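Local coordinates for protein formate dehydrogenase (PDB 6TTB) that probably catalyses the NAD-dependent oxidation of formate to carbon dioxide, binding the dinucleotide in a Rossmann-type domain of a two-subunit enzyme, at residues 143-148 / 204-209; 311-314 / 320-323. All blocks are in the same frame, centred on the assembly; numbering follows the deposited sequence.

Interaction 1 (143-148 / 204-209); sequences NTVSVA and AERLAP. With NAD (nicotinamide-adenine-dinucleotide), chain C.
R206 lays its extended side chain across V145 at about a right angle, with NH2 of R206 3.4 Å from CG1 of V145. One helical turn further along the same face, CB of A148 points at the arginine and rests 4.3 Å from CD of R206. The charged residue therefore meets helix 144-160 through its aliphatic stem and the NH2 end of its guanidinium, which is met obliquely. Its reach comes from a CG set beside the backbone N (chi1 -54°) and a chain that then runs straight to NE. The polar end looks back to its own helix, where NH1 of R206 is hydrogen-bonded to the carbonyl O of L202, which should limit how the group can turn.

Other residues of 143-148 serve the cofactor. CG2 of V147 lies 3.3 Å from C4N of NAD, the carbon that takes up the hydride in such dehydrogenases. OD1 of N143 is 3.1 Å from C5N of NAD, while its ND2 is held by the carbonyl O of G327. T144 adds a lighter touch, its CG2 3.8 Å from O1N of the nicotinamide-side phosphate.

S146 points away from helix 198-207, its OG hydrogen-bonded to S326 O and T329 OG1 and to R160 of the second subunit. Both segments meet that subunit, V145 packing on its Q187 and R206 and P209 on its P209. Helix 198-207 follows strand 190-194 and a glycine-rich turn consistent with the GxGxxG motif, and the amides of R198 and I199 at its start bind NAD. The first turns of helix 144-160 pack on it, with A148 also touching L202 and V203, and L207 returning the contact on V152 and L155.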
loop_
_atom_site.group_PDB
_atom_site.type_symbol
_atom_site.label_atom_id
_atom_site.label_comp_id
_atom_site.label_asym_id
_atom_site.label_seq_id
_atom_site.Cartn_x
_atom_site.Cartn_y
_atom_site.Cartn_z
ATOM N N ASN A 143 -5.185 -2.353 19.207
ATOM C CA ASN A 143 -5.047 -1.914 17.805
ATOM C C ASN A 143 -3.721 -2.385 17.185
ATOM O O ASN A 143 -3.226 -1.867 16.168
ATOM C CB ASN A 143 -5.241 -0.426 17.671
ATOM C CG ASN A 143 -4.251 0.318 18.536
ATOM O OD1 ASN A 143 -3.156 -0.196 18.834
ATOM N ND2 ASN A 143 -4.596 1.545 18.892
ATOM N N THR A 144 -3.202 -3.445 17.729
ATOM C CA THR A 144 -1.999 -4.017 17.190
ATOM C C THR A 144 -2.232 -4.398 15.739
ATOM O O THR A 144 -1.461 -4.012 14.901
ATOM C CB THR A 144 -1.505 -5.101 18.143
ATOM O OG1 THR A 144 -2.564 -6.035 18.445
ATOM C CG2 THR A 144 -1.045 -4.475 19.446
ATOM N N VAL A 145 -3.340 -5.128 15.433
ATOM C CA VAL A 145 -3.486 -5.700 14.092
ATOM C C VAL A 145 -3.624 -4.588 13.078
ATOM O O VAL A 145 -3.054 -4.662 11.957
ATOM C CB VAL A 145 -4.685 -6.589 13.957
ATOM C CG1 VAL A 145 -4.877 -6.936 12.501
ATOM C CG2 VAL A 145 -4.565 -7.827 14.805
ATOM N N SER A 146 -4.453 -3.607 13.456
ATOM C CA SER A 146 -4.680 -2.464 12.609
ATOM C C SER A 146 -3.361 -1.921 12.135
ATOM O O SER A 146 -3.213 -1.614 10.938
ATOM C CB SER A 146 -5.437 -1.407 13.323
ATOM O OG SER A 146 -5.964 -0.463 12.409
ATOM N N VAL A 147 -2.431 -1.734 13.086
ATOM C CA VAL A 147 -1.169 -1.064 12.781
ATOM C C VAL A 147 -0.332 -1.972 11.883
ATOM O O VAL A 147 0.258 -1.507 10.898
ATOM C CB VAL A 147 -0.447 -0.599 14.070
ATOM C CG1 VAL A 147 0.904 -0.014 13.820
ATOM C CG2 VAL A 147 -1.298 0.399 14.835
ATOM N N ALA A 148 -0.435 -3.274 12.054
ATOM C CA ALA A 148 0.338 -4.136 11.178
ATOM C C ALA A 148 -0.134 -3.958 9.766
ATOM O O ALA A 148 0.698 -3.772 8.846
ATOM C CB ALA A 148 0.208 -5.551 11.572
ATOM N N ALA A 204 5.169 -9.794 10.423
ATOM C CA ALA A 204 5.910 -10.871 9.764
ATOM C C ALA A 204 4.926 -11.854 9.163
ATOM O O ALA A 204 5.074 -12.241 8.015
ATOM C CB ALA A 204 6.904 -11.529 10.675
ATOM N N GLU A 205 3.886 -12.169 9.926
ATOM C CA GLU A 205 2.942 -13.187 9.526
ATOM C C GLU A 205 2.336 -12.767 8.205
ATOM O O GLU A 205 2.252 -13.566 7.269
ATOM C CB GLU A 205 1.834 -13.332 10.568
ATOM C CG GLU A 205 2.023 -14.554 11.447
ATOM C CD GLU A 205 1.500 -14.327 12.854
ATOM O OE1 GLU A 205 0.340 -13.809 12.972
ATOM O OE2 GLU A 205 2.251 -14.630 13.846
ATOM N N ARG A 206 1.934 -11.498 8.136
ATOM C CA ARG A 206 1.277 -11.021 6.940
ATOM C C ARG A 206 2.309 -10.815 5.846
ATOM O O ARG A 206 1.968 -10.938 4.706
ATOM C CB ARG A 206 0.480 -9.747 7.165
ATOM C CG ARG A 206 -0.520 -9.862 8.295
ATOM C CD ARG A 206 -1.006 -8.452 8.600
ATOM N NE ARG A 206 -2.214 -8.593 9.400
ATOM C CZ ARG A 206 -2.347 -9.504 10.377
ATOM N NH1 ARG A 206 -1.297 -10.231 10.711
ATOM N NH2 ARG A 206 -3.505 -9.669 11.000
ATOM N N LEU A 207 3.576 -10.571 6.173
ATOM C CA LEU A 207 4.461 -10.402 5.052
ATOM C C LEU A 207 4.893 -11.775 4.532
ATOM O O LEU A 207 5.343 -11.873 3.400
ATOM C CB LEU A 207 5.682 -9.527 5.404
ATOM C CG LEU A 207 5.515 -7.999 5.384
ATOM C CD1 LEU A 207 6.877 -7.300 5.672
ATOM C CD2 LEU A 207 5.009 -7.549 4.056
ATOM N N ALA A 208 4.768 -12.844 5.326
ATOM C CA ALA A 208 5.491 -14.068 4.951
ATOM C C ALA A 208 5.026 -14.551 3.585
ATOM O O ALA A 208 5.838 -14.903 2.717
ATOM C CB ALA A 208 5.358 -15.159 5.997
ATOM N N PRO A 209 3.712 -14.567 3.345
ATOM C CA PRO A 209 3.188 -15.102 2.111
ATOM C C PRO A 209 3.449 -14.264 0.870
ATOM O O PRO A 209 2.887 -14.558 -0.183
ATOM C CB PRO A 209 1.686 -15.239 2.317
ATOM C CG PRO A 209 1.415 -14.779 3.750
ATOM C CD PRO A 209 2.692 -14.153 4.285
HETATM P PA NAD C . 5.744 -4.436 21.790
HETATM O O1A NAD C . 6.202 -4.127 23.175
HETATM O O2A NAD C . 5.009 -5.722 21.462
HETATM O O5B NAD C . 6.943 -4.194 20.740
HETATM C C5B NAD C . 8.142 -3.484 21.112
HETATM C C4B NAD C . 9.296 -4.453 21.047
HETATM O O4B NAD C . 10.454 -3.713 20.618
HETATM C C3B NAD C . 9.661 -5.145 22.382
HETATM O O3B NAD C . 9.329 -6.530 22.479
HETATM C C2B NAD C . 11.168 -4.920 22.556
HETATM O O2B NAD C . 11.891 -6.116 22.755
HETATM C C1B NAD C . 11.600 -4.154 21.297
HETATM N N9A NAD C . 12.486 -3.023 21.592
HETATM C C8A NAD C . 12.730 -2.464 22.840
HETATM N N7A NAD C . 13.693 -1.571 22.833
HETATM C C5A NAD C . 14.191 -1.602 21.531
HETATM C C6A NAD C . 15.268 -0.928 20.885
HETATM N N6A NAD C . 16.117 -0.117 21.490
HETATM N N1A NAD C . 15.528 -1.265 19.597
HETATM C C2A NAD C . 14.703 -2.128 18.981
HETATM N N3A NAD C . 13.646 -2.784 19.468
HETATM C C4A NAD C . 13.440 -2.488 20.756
HETATM O O3 NAD C . 4.827 -3.262 21.339
HETATM P PN NAD C . 3.922 -3.331 20.069
HETATM O O1N NAD C . 2.536 -3.653 20.563
HETATM O O2N NAD C . 4.558 -4.229 19.048
HETATM O O5D NAD C . 4.007 -1.788 19.580
HETATM C C5D NAD C . 5.007 -1.410 18.586
HETATM C C4D NAD C . 5.069 0.078 18.574
HETATM O O4D NAD C . 4.011 0.559 17.710
HETATM C C3D NAD C . 4.846 0.694 19.976
HETATM O O3D NAD C . 6.013 1.312 20.496
HETATM C C2D NAD C . 3.660 1.646 19.796
HETATM O O2D NAD C . 3.848 2.969 20.280
HETATM C C1D NAD C . 3.398 1.683 18.302
HETATM N N1N NAD C . 1.947 1.634 18.066
HETATM C C2N NAD C . 1.327 2.656 17.282
HETATM C C3N NAD C . -0.064 2.630 17.040
HETATM C C7N NAD C . -0.681 3.534 15.971
HETATM O O7N NAD C . -1.866 3.851 16.078
HETATM N N7N NAD C . 0.078 3.937 14.933
HETATM C C4N NAD C . -0.859 1.693 17.798
HETATM C C5N NAD C . -0.230 0.712 18.595
HETATM C C6N NAD C . 1.172 0.721 18.738
#

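Interaction 2 (311-314 / 320-323)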
loop_
_atom_site.group_PDB
_atom_site.type_symbol
_atom_site.label_atom_id
_atom_site.label_comp_id
_atom_site.label_asym_id
_atom_site.label_seq_id
_atom_site.Cartn_x
_atom_site.Cartn_y
_atom_site.Cartn_z
ATOM N N HIS A 311 4.001 20.797 8.693
ATOM C CA HIS A 311 5.044 19.837 8.986
ATOM C C HIS A 311 5.689 19.424 7.663
ATOM O O HIS A 311 4.991 19.016 6.723
ATOM C CB HIS A 311 4.465 18.665 9.740
ATOM C CG HIS A 311 5.457 17.795 10.411
ATOM N ND1 HIS A 311 6.405 17.072 9.681
ATOM C CD2 HIS A 311 5.635 17.485 11.763
ATOM C CE1 HIS A 311 7.134 16.320 10.534
ATOM N NE2 HIS A 311 6.669 16.584 11.870
ATOM N N PRO A 312 7.040 19.456 7.543
ATOM C CA PRO A 312 7.690 19.149 6.272
ATOM C C PRO A 312 7.467 17.699 5.803
ATOM O O PRO A 312 7.630 17.395 4.638
ATOM C CB PRO A 312 9.154 19.436 6.535
ATOM C CG PRO A 312 9.341 19.239 8.033
ATOM C CD PRO A 312 7.994 19.537 8.662
ATOM N N TRP A 313 7.053 16.810 6.708
ATOM C CA TRP A 313 6.759 15.433 6.320
ATOM C C TRP A 313 5.521 15.372 5.427
ATOM O O TRP A 313 5.277 14.375 4.787
ATOM C CB TRP A 313 6.595 14.528 7.548
ATOM C CG TRP A 313 7.893 14.096 8.160
ATOM C CD1 TRP A 313 9.141 14.491 7.784
ATOM C CD2 TRP A 313 8.063 13.194 9.278
ATOM N NE1 TRP A 313 10.084 13.921 8.609
ATOM C CE2 TRP A 313 9.453 13.116 9.532
ATOM C CE3 TRP A 313 7.196 12.380 10.025
ATOM C CZ2 TRP A 313 9.982 12.318 10.555
ATOM C CZ3 TRP A 313 7.703 11.662 11.086
ATOM C CH2 TRP A 313 9.086 11.607 11.320
ATOM N N ARG A 314 4.723 16.442 5.406
ATOM C CA ARG A 314 3.473 16.398 4.660
ATOM C C ARG A 314 3.751 16.571 3.163
ATOM O O ARG A 314 3.108 15.965 2.351
ATOM C CB ARG A 314 2.558 17.521 5.142
ATOM C CG ARG A 314 2.214 17.458 6.623
ATOM C CD ARG A 314 1.206 18.575 6.863
ATOM N NE ARG A 314 0.470 18.581 8.135
ATOM C CZ ARG A 314 -0.734 18.020 8.337
ATOM N NH1 ARG A 314 -1.376 17.358 7.378
ATOM N NH2 ARG A 314 -1.310 18.177 9.497
ATOM N N ALA A 320 4.407 8.616 1.725
ATOM C CA ALA A 320 3.046 8.099 1.870
ATOM C C ALA A 320 2.580 8.201 3.320
ATOM O O ALA A 320 2.119 7.219 3.985
ATOM C CB ALA A 320 2.900 6.741 1.296
ATOM N N MET A 321 2.686 9.429 3.817
ATOM C CA MET A 321 2.194 9.717 5.128
ATOM C C MET A 321 0.682 9.649 5.042
ATOM O O MET A 321 0.102 9.688 3.963
ATOM C CB MET A 321 2.612 11.133 5.553
ATOM C CG MET A 321 4.146 11.332 5.748
ATOM S SD MET A 321 4.813 10.150 6.891
ATOM C CE MET A 321 3.699 10.310 8.292
ATOM N N THR A 322 0.083 9.348 6.153
ATOM C CA THR A 322 -1.252 9.736 6.430
ATOM C C THR A 322 -1.225 10.438 7.799
ATOM O O THR A 322 -0.248 10.372 8.550
ATOM C CB THR A 322 -2.121 8.482 6.448
ATOM O OG1 THR A 322 -1.859 7.671 7.604
ATOM C CG2 THR A 322 -1.982 7.645 5.189
ATOM N N VAL A 323 -2.311 11.093 8.142
ATOM C CA VAL A 323 -2.450 11.528 9.513
ATOM C C VAL A 323 -2.632 10.264 10.371
ATOM O O VAL A 323 -2.696 9.173 9.826
ATOM C CB VAL A 323 -3.607 12.526 9.632
ATOM C CG1 VAL A 323 -3.427 13.623 8.605
ATOM C CG2 VAL A 323 -4.902 11.818 9.368
#
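A tight turn at 311-314, closed by the hydrogen bond from R314 N to H311 O, passes beside strand 319-321, and the backbones come nearest where the CA atoms of R314 and M321 lie 6.8 Å apart. M321 supplies the bridge: its CG lies 3.4 Å from the carbonyl O of W313 and 4.4 Å from CB of W313. Bends at chi2 (-55°) and chi3 (-51°) curl the thioether back, bringing CE obliquely toward the indole. That indole is held on one face by H311, whose CE1 sits 3.3 Å above the ring plane, offset to the rim. H311 is itself fixed, since ND1 accepts the N-H of W313 in its own ring plane at 3.1 Å, and NE2 is hydrogen-bonded to Y303 O. NH1 of R314 comes within 4.4 Å of CG1 of V323.

Between the segments the contact is van der Waals, in part polar atom on carbon: a carbonyl O on a methylene, a guanidinium beside a methyl. Polar ends are satisfied beyond it, W313 NE1 by R282 O. The contact is thus buried, with R314 held by carbonyls of P308 and A307, by S169 and E173 of the second subunit, and by a cation-pi contact with W302.

Interactions 1 and 2 lie in series along the chain, with centres 22 Å apart and nearest atoms about 10 Å apart, so they do not touch. Helix 144-160 relates them: its beginning belongs to interaction 1, and further along I157 and L158 take the side chain of A320 from interaction 2. Their relation to the cofactor differs. Residues 143-148 help form the NAD pocket, whereas the side chain of M321 stays about 10 Å from NAD, on strand 319-321, which is outermost at one edge of the seven-stranded parallel sheet within this chain. Both contacts also reach the second subunit, interaction 1 by packing and the S146 hydrogen bond, interaction 2 through R314 and through M321 O, hydrogen-bonded to H166 of that chain.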